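PDB 4NLM: Lmo1340 protein from Listeria monocytogenes, which is of unknown function but is a surface protein, probably a lipoprotein, with a beta-propeller domain of the six-bladed YqgU-like kind. Local coordinates for residues Q48-W53 against D57-Q62; E72-Y77 against Y353-T358; L334-Y337 against K343-D346. All coordinates share one frame; numbering follows the deposited sequence.

Overall arrangement
Three contacts gathered on one side of the ring of sheets illustrate how a beta-propeller is built within blades and closed between them. Contact 1 pairs strands 47-55 and 58-65, the first hairpin of a four-stranded antiparallel sheet that continues into strand 68-75, which carries one half of contact 2. Contact 3 is a hairpin in a mixed sheet whose next strand, 352-357, supplies the other half and pairs in parallel with strand 40-41. This mixing of chain ends is consistent with propeller ring closure. Contact 2 bridges the two sheets, and contact 3 falls between its segments. The centres lie about 8 Å (1 and 2), 11 Å (2 and 3) and 12 Å (1 and 3) apart; Trp53 packs on Leu336.

Contact 1: residues Q48-W53 against D57-Q62; sequences QRVVGW and DSVLLQ
The backbone N atoms of Gln48 and Arg49 both reach the carbonyl of Gln62, Gln48 N to Gln62 O at 2.9 Å and Arg49 N to the same oxygen at 3.2 Å. Both donors approach from one face of the carbonyl plane, so two bonds grip a single acceptor. The return bond, Gln62 N to Arg49 O, is 2.9 Å long and runs almost straight off the carbonyl. Further along, Val51 N bonds to Leu60 O and Leu60 N to Gly52 O.

Side chains follow this ladder. CD2 of Leu60 lies alongside Val51, 3.8 Å from Val51 CB, the two pointing the same way. Val50 CG1 meets Val59 CB at 3.7 Å, the two side chains nearly at right angles. The Trp53 indole brings CE3 to 3.5 Å from Ser58 O, which lies at the ring edge. Gln62 stretches out (chi1 -176°, chi2 -174°) beside Arg49, and a water donates to Gln62 OE1 while accepting a weak bond from Arg49 NE.

Outer partners position these groups: Leu327 O takes the Trp53 NE1 bond, Ser58 OG is hydrogen-bonded to Glu73 OE2 and to Ser55 OG, and Ile96 packs on Val51 and Leu60. With Gln48 and Arg49 both opposite Gln62, this is a classic beta bulge in an antiparallel hairpin of a propeller blade.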
# COMPACT_ATOMS: atom_id res chain seq x y z
N GLN A 48 8.16 -0.37 16.26
CA GLN A 48 8.18 0.54 15.11
C GLN A 48 6.83 0.43 14.40
O GLN A 48 6.06 1.36 14.30
CB GLN A 48 9.39 0.31 14.20
CG GLN A 48 10.69 0.39 14.96
CD GLN A 48 10.88 1.77 15.57
OE1 GLN A 48 10.81 2.78 14.88
NE2 GLN A 48 11.08 1.81 16.88
N ARG A 49 6.53 -0.75 13.84
CA ARG A 49 5.25 -0.98 13.22
C ARG A 49 5.08 -2.45 12.86
O ARG A 49 6.04 -3.21 12.85
CB ARG A 49 5.09 -0.17 11.93
CG ARG A 49 6.07 -0.60 10.83
CD ARG A 49 5.85 0.12 9.51
NE ARG A 49 6.12 1.54 9.62
CZ ARG A 49 5.20 2.50 9.75
NH1 ARG A 49 5.60 3.75 9.85
NH2 ARG A 49 3.89 2.23 9.75
N VAL A 50 3.83 -2.83 12.58
CA VAL A 50 3.54 -4.04 11.81
C VAL A 50 3.52 -3.59 10.35
O VAL A 50 2.81 -2.68 9.98
CB VAL A 50 2.21 -4.67 12.22
CG1 VAL A 50 1.76 -5.72 11.22
CG2 VAL A 50 2.36 -5.27 13.61
N VAL A 51 4.34 -4.25 9.51
CA VAL A 51 4.46 -3.81 8.13
C VAL A 51 3.27 -4.32 7.28
O VAL A 51 2.78 -3.63 6.41
CB VAL A 51 5.78 -4.34 7.55
CG1 VAL A 51 5.89 -4.04 6.04
CG2 VAL A 51 6.95 -3.75 8.30
N GLY A 52 2.82 -5.53 7.57
CA GLY A 52 1.74 -6.16 6.82
C GLY A 52 1.63 -7.63 7.14
O GLY A 52 2.27 -8.12 8.03
N TRP A 53 0.79 -8.32 6.36
CA TRP A 53 0.58 -9.74 6.52
C TRP A 53 1.70 -10.55 5.86
O TRP A 53 2.18 -10.21 4.78
CB TRP A 53 -0.72 -10.18 5.85
CG TRP A 53 -1.94 -9.57 6.49
CD1 TRP A 53 -2.69 -8.55 6.00
CD2 TRP A 53 -2.58 -10.02 7.66
NE1 TRP A 53 -3.76 -8.31 6.81
CE2 TRP A 53 -3.69 -9.17 7.87
CE3 TRP A 53 -2.32 -11.02 8.59
CZ2 TRP A 53 -4.55 -9.33 8.95
CZ3 TRP A 53 -3.13 -11.14 9.67
CH2 TRP A 53 -4.25 -10.31 9.84
N ASP A 57 -2.26 -16.13 9.26
CA ASP A 57 -2.16 -16.01 10.71
C ASP A 57 -0.90 -15.37 11.20
O ASP A 57 -0.55 -15.52 12.38
CB ASP A 57 -2.38 -17.33 11.43
CG ASP A 57 -1.41 -18.38 11.06
OD1 ASP A 57 -0.55 -18.11 10.23
OD2 ASP A 57 -1.53 -19.52 11.58
N SER A 58 -0.21 -14.58 10.37
CA SER A 58 1.03 -13.96 10.84
C SER A 58 1.32 -12.68 10.12
O SER A 58 0.86 -12.47 8.99
CB SER A 58 2.20 -14.92 10.74
OG SER A 58 2.50 -15.16 9.38
N VAL A 59 2.11 -11.83 10.80
CA VAL A 59 2.45 -10.52 10.31
C VAL A 59 3.95 -10.30 10.40
O VAL A 59 4.65 -11.02 11.11
CB VAL A 59 1.72 -9.41 11.08
CG1 VAL A 59 0.22 -9.61 10.92
CG2 VAL A 59 2.16 -9.33 12.55
N LEU A 60 4.41 -9.31 9.64
CA LEU A 60 5.79 -8.83 9.72
C LEU A 60 5.89 -7.69 10.75
O LEU A 60 5.29 -6.67 10.55
CB LEU A 60 6.26 -8.37 8.34
CG LEU A 60 7.68 -7.83 8.26
CD1 LEU A 60 8.68 -8.86 8.71
CD2 LEU A 60 7.99 -7.32 6.86
N LEU A 61 6.63 -7.98 11.80
CA LEU A 61 6.83 -7.07 12.93
C LEU A 61 8.20 -6.44 12.88
O LEU A 61 9.20 -7.12 12.78
CB LEU A 61 6.70 -7.88 14.22
CG LEU A 61 6.97 -7.15 15.51
CD1 LEU A 61 6.03 -5.97 15.76
CD2 LEU A 61 6.97 -8.10 16.70
N GLN A 62 8.22 -5.11 13.00
CA GLN A 62 9.45 -4.31 13.02
C GLN A 62 9.59 -3.62 14.38
O GLN A 62 8.70 -2.88 14.82
CB GLN A 62 9.39 -3.28 11.91
CG GLN A 62 10.66 -2.44 11.77
CD GLN A 62 10.51 -1.36 10.76
OE1 GLN A 62 9.74 -1.49 9.80
NE2 GLN A 62 11.29 -0.29 10.91
O HOH W 1 9.00 0.57 8.27

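Contact 2: residues E72-Y77 against Y353-T358; sequences EELNIY and YNLINT
Leu74 and Ile356 meet through their terminal methyls, Leu74 CD2 lying 3.8 Å from Ile356 CD1, with the two side chains set at a slant to one another. No hydrogen bond joins segments 72-77 and 353-358: the contact is made by four buried aliphatic side chains alone, and it illustrates how two sheets can be joined without backbone pairing.

Leu74 points from its strand toward the other segment. Its CG stands opposite the backbone N (chi1 170°), which carries the branch outward and leaves CD2 at the front. Besides Ile356, that methyl faces Leu355, with Leu74 CD2 at 4.2 Å from Leu355 CD1.

Leu355 is thus shared between two partners. Its CD1 also sits against the beta-branch of Ile76, 4.0 Å from Ile76 CG2, and here too the side chains run obliquely past each other. Ile76 divides its branches between different neighbours. While CG2 serves Leu355, CG1 is turned between the backbone N and the carbonyl carbon (chi1 73°) and covers one face of the Tyr77 ring, 3.7 Å above its plane and over its centre. The chain leaves strand 68-75 here through an Asx turn, in which Asn75 OD1 accepts from Tyr77 N at 2.8 Å.

Surrounding side chains extend the same apolar layer. Val59 touches Leu74, Ile76 and Leu355, Val50 and Phe47 lie on Ile356, and Leu336 packs on Leu355. Strand 352-357 is itself interrupted at Leu355, between the pairs 353-354 and 356-357. The arrangement is a hydrophobic interface between adjacent sheets, bringing a C-terminal strand against an early one, as in the face-to-face packing of neighbouring blades in a beta-propeller.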
# COMPACT_ATOMS: atom_id res chain seq x y z
N GLU A 72 10.65 -9.63 12.37
CA GLU A 72 10.19 -10.92 12.83
C GLU A 72 8.84 -11.28 12.21
O GLU A 72 8.04 -10.40 11.90
CB GLU A 72 10.01 -10.90 14.36
CG GLU A 72 11.28 -10.71 15.17
CD GLU A 72 11.02 -10.45 16.64
OE1 GLU A 72 10.30 -9.49 16.91
OE2 GLU A 72 11.55 -11.19 17.48
N GLU A 73 8.60 -12.59 12.10
CA GLU A 73 7.25 -13.07 11.81
C GLU A 73 6.57 -13.27 13.16
O GLU A 73 7.12 -13.95 14.00
CB GLU A 73 7.28 -14.35 11.00
CG GLU A 73 5.89 -14.90 10.68
CD GLU A 73 5.92 -16.00 9.69
OE1 GLU A 73 6.99 -16.61 9.56
OE2 GLU A 73 4.86 -16.28 9.06
N LEU A 74 5.39 -12.70 13.33
CA LEU A 74 4.62 -12.78 14.57
C LEU A 74 3.30 -13.48 14.28
O LEU A 74 2.55 -13.04 13.44
CB LEU A 74 4.33 -11.39 15.10
CG LEU A 74 3.33 -11.34 16.26
CD1 LEU A 74 3.87 -12.01 17.51
CD2 LEU A 74 2.94 -9.91 16.55
N ASN A 75 3.05 -14.58 14.99
CA ASN A 75 1.78 -15.30 14.83
C ASN A 75 0.71 -14.54 15.61
O ASN A 75 0.93 -14.18 16.75
CB ASN A 75 1.93 -16.73 15.36
CG ASN A 75 0.70 -17.57 15.14
OD1 ASN A 75 -0.34 -17.38 15.78
ND2 ASN A 75 0.80 -18.50 14.22
N ILE A 76 -0.43 -14.28 14.97
CA ILE A 76 -1.48 -13.46 15.57
C ILE A 76 -2.33 -14.16 16.62
O ILE A 76 -3.09 -13.49 17.33
CB ILE A 76 -2.41 -12.85 14.51
CG1 ILE A 76 -3.33 -13.92 13.90
CG2 ILE A 76 -1.62 -12.13 13.42
CD1 ILE A 76 -4.26 -13.40 12.81
N TYR A 77 -2.20 -15.48 16.70
CA TYR A 77 -3.00 -16.27 17.64
C TYR A 77 -2.23 -16.80 18.84
O TYR A 77 -2.79 -16.91 19.93
CB TYR A 77 -3.66 -17.47 16.93
CG TYR A 77 -4.61 -17.09 15.83
CD1 TYR A 77 -5.74 -16.31 16.10
CD2 TYR A 77 -4.41 -17.50 14.52
CE1 TYR A 77 -6.62 -15.95 15.11
CE2 TYR A 77 -5.30 -17.16 13.52
CZ TYR A 77 -6.40 -16.38 13.81
OH TYR A 77 -7.28 -16.03 12.82
N TYR A 353 -9.43 -6.26 17.60
CA TYR A 353 -8.45 -6.85 18.49
C TYR A 353 -7.17 -6.06 18.50
O TYR A 353 -6.74 -5.56 17.47
CB TYR A 353 -8.11 -8.25 18.02
CG TYR A 353 -9.30 -9.14 17.91
CD1 TYR A 353 -10.03 -9.20 16.73
CD2 TYR A 353 -9.69 -9.93 18.97
CE1 TYR A 353 -11.15 -10.02 16.62
CE2 TYR A 353 -10.81 -10.73 18.89
CZ TYR A 353 -11.53 -10.79 17.71
OH TYR A 353 -12.63 -11.61 17.65
N ASN A 354 -6.55 -5.96 19.66
CA ASN A 354 -5.25 -5.33 19.76
C ASN A 354 -4.22 -6.42 19.49
O ASN A 354 -4.16 -7.43 20.16
CB ASN A 354 -5.05 -4.79 21.16
CG ASN A 354 -5.97 -3.62 21.48
OD1 ASN A 354 -6.26 -2.80 20.62
ND2 ASN A 354 -6.39 -3.53 22.73
N LEU A 355 -3.45 -6.23 18.43
CA LEU A 355 -2.39 -7.17 18.07
C LEU A 355 -1.09 -6.81 18.82
O LEU A 355 -0.39 -7.68 19.32
CB LEU A 355 -2.20 -7.18 16.56
CG LEU A 355 -1.06 -8.03 16.04
CD1 LEU A 355 -1.25 -9.49 16.44
CD2 LEU A 355 -1.02 -7.89 14.54
N ILE A 356 -0.77 -5.52 18.83
CA ILE A 356 0.39 -5.01 19.55
C ILE A 356 -0.13 -4.08 20.63
O ILE A 356 -0.80 -3.08 20.33
CB ILE A 356 1.38 -4.22 18.66
CG1 ILE A 356 1.74 -5.00 17.38
CG2 ILE A 356 2.62 -3.84 19.46
CD1 ILE A 356 2.44 -6.31 17.61
N ASN A 357 0.15 -4.41 21.89
CA ASN A 357 -0.31 -3.64 23.02
C ASN A 357 0.77 -2.75 23.54
O ASN A 357 1.91 -3.18 23.72
CB ASN A 357 -0.73 -4.59 24.15
CG ASN A 357 -2.02 -5.33 23.85
OD1 ASN A 357 -3.01 -4.72 23.47
ND2 ASN A 357 -2.02 -6.64 24.05
N THR A 358 0.41 -1.50 23.80
CA THR A 358 1.33 -0.57 24.40
C THR A 358 1.19 -0.81 25.91
O THR A 358 0.07 -0.97 26.39
CB THR A 358 0.92 0.89 24.12
OG1 THR A 358 -0.30 1.18 24.81
CG2 THR A 358 0.72 1.14 22.64

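Contact 3: residues L334-Y337 against K343-D346; sequences LVLY and KVID
Leu336 and Val344 form a non-hydrogen-bonded pair in an antiparallel beta hairpin, part of the mixed sheet that joins the chain ends in this propeller-type fold; the short strand axes stand 146° apart.

Backbone bonds come first. Val335 and Ile345 exchange two, Val335 N to Ile345 O at 2.9 Å and Ile345 N to Val335 O at 2.8 Å, each donor lying in the carbonyl plane. At the next hydrogen-bonded pair the geometry is less regular: Tyr337 N sits 38° out of the plane of the Lys343 carbonyl, and the return bond from Lys343 N to Tyr337 O is weak. CA-H...O contacts fill in beside them, including Val344 CA to Val335 O at 3.3 Å.

Apolar contacts occupy both faces. On one, Val344 splits its methyls, CG1 against Leu334 CB and CG2 at 3.9 Å from Leu336 CD2. On the other, Ile345 CD1 reaches Tyr337 CB at 3.8 Å, its side chain slanting past the tyrosine.

Polar ends turn elsewhere: Tyr337 OH bonds to Asp322 O, and Asp346 OD1 to Lys348 N. The aliphatic part of Asp346 still serves the hairpin, its CB lying 3.9 Å from Leu334 CD2.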
# COMPACT_ATOMS: atom_id res chain seq x y z
N LEU A 334 -9.79 -11.00 8.07
CA LEU A 334 -9.03 -10.15 8.99
C LEU A 334 -8.34 -9.02 8.24
O LEU A 334 -7.74 -9.21 7.19
CB LEU A 334 -8.03 -10.97 9.76
CG LEU A 334 -8.57 -12.13 10.57
CD1 LEU A 334 -7.45 -12.80 11.32
CD2 LEU A 334 -9.67 -11.68 11.53
N VAL A 335 -8.35 -7.84 8.88
CA VAL A 335 -7.82 -6.63 8.26
C VAL A 335 -7.00 -5.88 9.30
O VAL A 335 -7.47 -5.60 10.41
CB VAL A 335 -8.98 -5.76 7.77
CG1 VAL A 335 -8.51 -4.40 7.28
CG2 VAL A 335 -9.79 -6.48 6.71
N LEU A 336 -5.74 -5.60 8.97
CA LEU A 336 -4.91 -4.76 9.84
C LEU A 336 -5.43 -3.35 9.76
O LEU A 336 -5.82 -2.87 8.71
CB LEU A 336 -3.45 -4.82 9.41
CG LEU A 336 -2.76 -6.17 9.66
CD1 LEU A 336 -1.47 -6.26 8.85
CD2 LEU A 336 -2.49 -6.37 11.14
N TYR A 337 -5.36 -2.65 10.90
CA TYR A 337 -5.89 -1.31 11.02
C TYR A 337 -4.96 -0.43 11.84
O TYR A 337 -4.48 -0.85 12.88
CB TYR A 337 -7.27 -1.35 11.72
CG TYR A 337 -7.87 -0.00 12.07
CD1 TYR A 337 -8.28 0.86 11.10
CD2 TYR A 337 -8.02 0.40 13.40
CE1 TYR A 337 -8.83 2.08 11.39
CE2 TYR A 337 -8.57 1.63 13.73
CZ TYR A 337 -8.97 2.48 12.73
OH TYR A 337 -9.49 3.72 13.10
N LYS A 343 -3.72 -3.05 15.26
CA LYS A 343 -5.03 -3.63 15.53
C LYS A 343 -5.49 -4.48 14.35
O LYS A 343 -5.03 -4.29 13.23
CB LYS A 343 -6.07 -2.55 15.88
CG LYS A 343 -5.70 -1.78 17.13
CD LYS A 343 -6.73 -0.76 17.62
CE LYS A 343 -6.17 0.13 18.74
NZ LYS A 343 -5.39 -0.65 19.73
N VAL A 344 -6.40 -5.39 14.64
CA VAL A 344 -7.01 -6.25 13.64
C VAL A 344 -8.52 -6.15 13.74
O VAL A 344 -9.07 -6.25 14.83
CB VAL A 344 -6.60 -7.73 13.82
CG1 VAL A 344 -7.35 -8.65 12.86
CG2 VAL A 344 -5.11 -7.88 13.61
N ILE A 345 -9.16 -5.91 12.61
CA ILE A 345 -10.61 -5.94 12.52
C ILE A 345 -11.05 -7.22 11.83
O ILE A 345 -10.52 -7.61 10.78
CB ILE A 345 -11.12 -4.77 11.66
CG1 ILE A 345 -10.63 -3.43 12.22
CG2 ILE A 345 -12.64 -4.85 11.52
CD1 ILE A 345 -10.95 -2.26 11.33
N ASP A 346 -12.02 -7.92 12.41
CA ASP A 346 -12.63 -9.08 11.76
C ASP A 346 -13.85 -8.53 11.02
O ASP A 346 -14.84 -8.14 11.63
CB ASP A 346 -12.98 -10.13 12.81
CG ASP A 346 -13.55 -11.39 12.23
OD1 ASP A 346 -14.20 -11.31 11.18
OD2 ASP A 346 -13.35 -12.44 12.87